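Local coordinates for azurocidin (PDB 1A7S), which kills Gram-negative bacteria, binds heparin and attracts monocytes and fibroblasts as a neutrophil-granule homologue of the elastase-like serine proteases, at residues A[90-95]-A[211-216]. Numbering follows the deposited sequence. Where two conformers were deposited one is given.
Sequences LMLLQL and DWIDGV. With EOH (ethanol), chain Q.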
# COMPACT_ATOMS: atom_id res chain seq x y z
N LEU A 90 -2.11 7.82 5.93
CA LEU A 90 -1.52 6.63 6.51
C LEU A 90 -2.50 6.06 7.55
O LEU A 90 -3.00 6.77 8.41
CB LEU A 90 -0.20 6.92 7.12
CG LEU A 90 0.53 5.73 7.87
CD1 LEU A 90 0.95 4.80 6.86
CD2 LEU A 90 1.68 6.32 8.70
N MET A 91 -2.77 4.77 7.43
CA MET A 91 -3.67 4.10 8.36
C MET A 91 -3.11 2.75 8.70
O MET A 91 -2.66 2.06 7.77
CB MET A 91 -5.07 4.00 7.76
CG MET A 91 -6.07 3.38 8.79
SD MET A 91 -7.67 3.71 8.45
CE MET A 91 -7.91 5.46 8.61
N LEU A 92 -3.16 2.36 9.94
CA LEU A 92 -2.80 1.03 10.38
C LEU A 92 -4.08 0.29 10.77
O LEU A 92 -4.86 0.80 11.56
CB LEU A 92 -1.82 1.09 11.57
CG LEU A 92 -0.53 1.84 11.27
CD1 LEU A 92 0.45 1.66 12.47
CD2 LEU A 92 0.15 1.45 10.01
N LEU A 93 -4.18 -0.91 10.23
CA LEU A 93 -5.33 -1.79 10.50
C LEU A 93 -4.82 -2.92 11.40
O LEU A 93 -3.95 -3.67 11.04
CB LEU A 93 -5.83 -2.37 9.19
CG LEU A 93 -6.16 -1.44 8.03
CD1 LEU A 93 -6.61 -2.18 6.80
CD2 LEU A 93 -7.16 -0.39 8.46
N GLN A 94 -5.43 -2.98 12.59
CA GLN A 94 -5.11 -4.11 13.49
C GLN A 94 -5.99 -5.28 13.04
O GLN A 94 -7.23 -5.12 13.02
CB GLN A 94 -5.36 -3.77 14.92
CG GLN A 94 -5.00 -4.89 15.88
CD GLN A 94 -5.06 -4.57 17.32
OE1 GLN A 94 -4.70 -3.43 17.72
NE2 GLN A 94 -5.32 -5.59 18.13
N LEU A 95 -5.38 -6.37 12.73
CA LEU A 95 -6.14 -7.60 12.32
C LEU A 95 -6.71 -8.26 13.54
O LEU A 95 -6.24 -8.07 14.65
CB LEU A 95 -5.15 -8.53 11.60
CG LEU A 95 -4.35 -7.94 10.47
CD1 LEU A 95 -3.43 -9.00 9.87
CD2 LEU A 95 -5.21 -7.37 9.41
N ASP A 211 8.31 6.27 14.14
CA ASP A 211 8.14 6.25 15.59
C ASP A 211 6.65 6.13 15.93
O ASP A 211 6.27 5.41 16.88
CB ASP A 211 8.71 7.52 16.23
CG ASP A 211 10.22 7.63 16.16
OD1 ASP A 211 10.91 6.69 15.78
OD2 ASP A 211 10.69 8.73 16.59
N TRP A 212 5.79 6.85 15.20
CA TRP A 212 4.34 6.72 15.48
C TRP A 212 3.82 5.34 15.19
O TRP A 212 3.10 4.74 15.99
CB TRP A 212 3.59 7.81 14.67
CG TRP A 212 2.08 7.62 14.84
CD1 TRP A 212 1.29 8.08 15.80
CD2 TRP A 212 1.25 6.86 13.95
NE1 TRP A 212 0.02 7.68 15.67
CE2 TRP A 212 -0.05 6.92 14.50
CE3 TRP A 212 1.46 6.17 12.78
CZ2 TRP A 212 -1.15 6.31 13.91
CZ3 TRP A 212 0.35 5.53 12.19
CH2 TRP A 212 -0.91 5.60 12.80
N ILE A 213 4.26 4.74 14.08
CA ILE A 213 3.91 3.36 13.73
C ILE A 213 4.31 2.41 14.85
O ILE A 213 3.56 1.56 15.30
CB ILE A 213 4.57 2.98 12.39
CG1 ILE A 213 3.92 3.67 11.19
CG2 ILE A 213 4.51 1.45 12.19
CD1 ILE A 213 4.63 3.57 9.88
N ASP A 214 5.57 2.59 15.34
CA ASP A 214 6.05 1.70 16.41
C ASP A 214 5.17 1.83 17.64
O ASP A 214 4.94 0.83 18.36
CB ASP A 214 7.48 2.05 16.77
CG ASP A 214 8.50 1.59 15.77
OD1 ASP A 214 8.15 0.91 14.78
OD2 ASP A 214 9.67 1.97 15.99
N GLY A 215 4.68 3.02 17.94
CA GLY A 215 3.79 3.17 19.09
C GLY A 215 2.53 2.30 18.92
O GLY A 215 2.11 1.62 19.84
N VAL A 216 1.96 2.38 17.71
CA VAL A 216 0.78 1.54 17.47
C VAL A 216 1.06 0.08 17.59
O VAL A 216 0.34 -0.69 18.24
CB VAL A 216 0.13 1.88 16.12
CG1 VAL A 216 -1.00 0.93 15.78
CG2 VAL A 216 -0.33 3.33 16.08
C1 EOH Q . -4.76 -7.41 20.70
C2 EOH Q . -3.56 -7.87 21.53
O EOH Q . -5.11 -6.03 21.01
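The amide of Q94 is gripped at both ends: its NE2 donates to the O of an ethanol molecule, probably from the crystallisation liquor, at 2.9 Å and with an N-H...O angle of 157°, while OE1 accepts from the backbone N of G221, just past the C-terminal helix. The chain is extended beyond CG, so the amide is held well clear of its own backbone.

Contact between residues 90-95 and 211-216 themselves is wholly apolar, and it illustrates how a helix can lie against a barrel through every second residue, here L92 of the strand and L90 just before it. L90 and L92 point toward the helix, whereas M91 and L93 turn the other way. CD1 of L92 lies 3.7 Å from CB of V216 and about as far from its CG1, and it also meets CG2 of I213 at 4.1 Å. The same leucine approaches W212 tip to tip, its CD1 3.9 Å from CZ3 of the indole. From L90, CD2 reaches that same CZ3 at 3.8 Å, the leucine and the indole passing side by side and running opposite ways. V216 covers one face of the indole within the helix, CG2 standing 3.7 Å above the ring plane near the rim. W212 has CG anti to its backbone N (chi1 175°), which brings the CZ3 and CH2 corner of the ring up against the two leucines.

The short segments run nearly parallel, at 16° and 10.3 Å between axes. This is the C-terminal helix of the chymotrypsin fold lying against the N-terminal six-stranded barrel, where strand 91-95 pairs with strands 35-38 and 69-77; I31 of strand 23-32 touches both L92 and I213, and F35 of strand 35-38 meets V216.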